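Local coordinates for LacI family sugar-binding transcriptional regulator (Enterococcus faecalis V583, PDB 4RK0), which binds ribose and probably acts as a sugar-responsive, DNA-binding transcriptional regulator of the LacI family, at residues S209-D214 against P225-A230. Numbering follows the deposited sequence.
Sequences SIIGYD and PLTTIA. With RIB (alpha-D-ribofuranose), chain E.
Ile229 packs over one face of the Tyr213 ring. Its CB lies 3.8 Å from the ring centroid, 20° off the normal, a CH-pi contact. From CB the side chain forks. Ile229 CG2, anti to the backbone N, reaches the CE2 and CZ end of the ring, 3.6 Å from Tyr213 CZ. CG1 stays near CD2 of the ring, and Ile229 CD1 turns back to Ile211 CD1 at 4.2 Å. Arg143, which also hydrogen-bonds the ribose, makes a cation-pi contact with the same ring.

Segments 210-214 and 226-230 run roughly in the same direction, 35° apart. Gly212 N gives Thr227 O a nearly straight hydrogen bond of 2.9 Å. Ile229 N makes a weak one to Gly212 O. Asp214 N gives Ile229 O a hydrogen bond of 2.7 Å. Thr228 OG1 sits close to the Gly212-Tyr213 backbone, but its hydrogen-bond partner is Asp187.

Asp214 OD1 accepts hydrogen bonds from ribose O3, at 2.6 Å, and from Gln231. Asp214 OD2 lies 2.3 Å from ribose O5, too short to trust in detail. In this periplasmic binding protein-like fold, the pairing ties the chain after edge strand 209-211 of a parallel sheet to residues 227-229, anchoring the Asp214 backbone where its carboxylate meets the sugar.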
ATOM      1  N   SER A 209      18.143  18.649   5.555  1.00 37.78           N
ATOM      2  CA  SER A 209      17.682  17.772   6.609  1.00 32.11           C
ATOM      3  C   SER A 209      16.201  17.668   6.402  1.00 26.38           C
ATOM      4  O   SER A 209      15.525  18.695   6.212  1.00 30.12           O
ATOM      5  CB  SER A 209      17.996  18.381   7.994  1.00 32.77           C
ATOM      6  OG  SER A 209      19.349  18.202   8.364  1.00 31.84           O
ATOM      7  N   ILE A 210      15.697  16.435   6.413  1.00 29.73           N
ATOM      8  CA  ILE A 210      14.289  16.174   6.271  1.00 30.37           C
ATOM      9  C   ILE A 210      13.767  15.278   7.378  1.00 30.90           C
ATOM     10  O   ILE A 210      14.349  14.243   7.681  1.00 28.29           O
ATOM     11  CB  ILE A 210      13.988  15.459   4.929  1.00 28.01           C
ATOM     12  CG1 ILE A 210      14.524  16.326   3.774  1.00 32.33           C
ATOM     13  CG2 ILE A 210      12.501  15.157   4.788  1.00 25.13           C
ATOM     14  CD1 ILE A 210      14.344  15.755   2.384  1.00 53.06           C
ATOM     15  N   ILE A 211      12.605  15.664   7.902  1.00 24.02           N
ATOM     16  CA  ILE A 211      11.837  14.837   8.831  1.00 25.62           C
ATOM     17  C   ILE A 211      10.424  14.663   8.284  1.00 25.81           C
ATOM     18  O   ILE A 211       9.764  15.650   7.866  1.00 25.91           O
ATOM     19  CB  ILE A 211      11.770  15.433  10.272  1.00 30.86           C
ATOM     20  CG1 ILE A 211      10.945  14.531  11.205  1.00 25.07           C
ATOM     21  CG2 ILE A 211      11.183  16.836  10.271  1.00 30.34           C
ATOM     22  CD1 ILE A 211      11.256  14.769  12.676  1.00 27.96           C
ATOM     23  N   GLY A 212       9.977  13.410   8.298  1.00 22.94           N
ATOM     24  CA  GLY A 212       8.697  13.002   7.826  1.00 21.04           C
ATOM     25  C   GLY A 212       7.636  12.850   8.897  1.00 22.07           C
ATOM     26  O   GLY A 212       7.815  13.281  10.024  1.00 28.68           O
ATOM     27  N   TYR A 213       6.527  12.205   8.532  1.00 24.48           N
ATOM     28  CA  TYR A 213       5.495  11.859   9.466  1.00 26.77           C
ATOM     29  C   TYR A 213       4.750  10.567   9.064  1.00 23.34           C
ATOM     30  O   TYR A 213       4.253  10.437   7.938  1.00 28.10           O
ATOM     31  CB  TYR A 213       4.534  13.035   9.595  1.00 21.12           C
ATOM     32  CG  TYR A 213       3.816  13.115  10.929  1.00 18.23           C
ATOM     33  CD1 TYR A 213       2.777  12.236  11.246  1.00 21.36           C
ATOM     34  CD2 TYR A 213       4.143  14.090  11.863  1.00 26.22           C
ATOM     35  CE1 TYR A 213       2.120  12.308  12.475  1.00 22.05           C
ATOM     36  CE2 TYR A 213       3.445  14.191  13.069  1.00 22.69           C
ATOM     37  CZ  TYR A 213       2.447  13.278  13.366  1.00 30.75           C
ATOM     38  OH  TYR A 213       1.771  13.325  14.582  1.00 31.39           O
ATOM     39  N   ASP A 214       4.709   9.629   9.999  1.00 20.25           N
ATOM     40  CA  ASP A 214       3.908   8.382   9.989  1.00 20.00           C
ATOM     41  C   ASP A 214       4.719   7.170  10.436  1.00 26.59           C
ATOM     42  O   ASP A 214       4.214   6.296  11.137  1.00 21.95           O
ATOM     43  CB  ASP A 214       3.287   8.000   8.651  1.00 22.80           C
ATOM     44  CG  ASP A 214       2.104   8.884   8.226  1.00 23.31           C
ATOM     45  OD1 ASP A 214       1.493   9.566   9.083  1.00 25.40           O
ATOM     46  OD2 ASP A 214       1.721   8.792   7.027  1.00 27.00           O
ATOM     47  N   PRO A 225      17.876   6.416   5.430  1.00 26.17           N
ATOM     48  CA  PRO A 225      16.671   6.081   6.174  1.00 23.89           C
ATOM     49  C   PRO A 225      16.072   7.345   6.808  1.00 26.53           C
ATOM     50  O   PRO A 225      16.820   8.207   7.327  1.00 26.79           O
ATOM     51  CB  PRO A 225      17.136   5.061   7.194  1.00 33.04           C
ATOM     52  CG  PRO A 225      18.310   4.414   6.537  1.00 30.23           C
ATOM     53  CD  PRO A 225      18.954   5.434   5.664  1.00 30.93           C
ATOM     54  N   LEU A 226      14.747   7.427   6.735  1.00 27.03           N
ATOM     55  CA  LEU A 226      13.994   8.666   7.015  1.00 26.30           C
ATOM     56  C   LEU A 226      13.601   8.769   8.505  1.00 23.76           C
ATOM     57  O   LEU A 226      12.930   7.881   9.082  1.00 25.23           O
ATOM     58  CB  LEU A 226      12.744   8.748   6.114  1.00 25.62           C
ATOM     59  CG  LEU A 226      11.791   9.910   6.354  1.00 23.12           C
ATOM     60  CD1 LEU A 226      12.470  11.239   6.026  1.00 19.04           C
ATOM     61  CD2 LEU A 226      10.530   9.716   5.520  1.00 26.90           C
ATOM     62  N   THR A 227      14.044   9.879   9.087  1.00 29.18           N
ATOM     63  CA  THR A 227      13.696  10.320  10.422  1.00 22.89           C
ATOM     64  C   THR A 227      12.289  10.804  10.321  1.00 27.64           C
ATOM     65  O   THR A 227      11.950  11.555   9.384  1.00 24.44           O
ATOM     66  CB  THR A 227      14.642  11.447  10.874  1.00 25.57           C
ATOM     67  OG1 THR A 227      15.962  10.922  11.052  1.00 27.77           O
ATOM     68  CG2 THR A 227      14.174  12.093  12.204  1.00 26.11           C
ATOM     69  N   THR A 228      11.458  10.399  11.275  1.00 22.62           N
ATOM     70  CA  THR A 228      10.028  10.603  11.143  1.00 19.38           C
ATOM     71  C   THR A 228       9.316  10.543  12.494  1.00 26.39           C
ATOM     72  O   THR A 228       9.913  10.202  13.501  1.00 31.42           O
ATOM     73  CB  THR A 228       9.446   9.518  10.204  1.00 24.04           C
ATOM     74  OG1 THR A 228       8.131   9.894   9.852  1.00 24.17           O
ATOM     75  CG2 THR A 228       9.464   8.125  10.832  1.00 25.15           C
ATOM     76  N   ILE A 229       8.057  10.934  12.504  1.00 28.68           N
ATOM     77  CA  ILE A 229       7.197  10.792  13.673  1.00 18.30           C
ATOM     78  C   ILE A 229       6.348   9.585  13.488  1.00 22.27           C
ATOM     79  O   ILE A 229       5.629   9.502  12.500  1.00 26.82           O
ATOM     80  CB  ILE A 229       6.272  12.017  13.823  1.00 24.12           C
ATOM     81  CG1 ILE A 229       7.077  13.282  14.019  1.00 22.75           C
ATOM     82  CG2 ILE A 229       5.322  11.801  15.010  1.00 36.54           C
ATOM     83  CD1 ILE A 229       8.185  13.231  15.043  1.00 29.47           C
ATOM     84  N   ALA A 230       6.421   8.632  14.416  1.00 23.18           N
ATOM     85  CA  ALA A 230       5.684   7.405  14.274  1.00 24.21           C
ATOM     86  C   ALA A 230       4.264   7.504  14.836  1.00 26.61           C
ATOM     87  O   ALA A 230       4.071   7.847  15.992  1.00 28.56           O
ATOM     88  CB  ALA A 230       6.401   6.238  14.973  1.00 28.48           C
TER
HETATM   89  O5  RIB E 401       0.131   9.626   5.558  1.00 29.42           O
HETATM   90  C5  RIB E 401      -1.258   9.767   5.305  1.00 42.42           C
HETATM   91  C4  RIB E 401      -1.696  10.865   6.174  1.00 60.23           C
HETATM   92  O4  RIB E 401      -3.074  11.271   5.968  1.00 31.87           O
HETATM   93  C3  RIB E 401      -1.402  10.172   7.490  1.00 24.60           C
HETATM   94  O3  RIB E 401      -0.407  11.016   8.072  1.00 23.42           O
HETATM   95  C2  RIB E 401      -2.802  10.117   8.106  1.00 23.02           C
HETATM   96  O2  RIB E 401      -2.804  10.556   9.442  1.00 22.43           O
HETATM   97  C1  RIB E 401      -3.764  10.848   7.153  1.00 43.37           C
HETATM   98  O1  RIB E 401      -4.538  11.831   7.818  1.00 33.90           O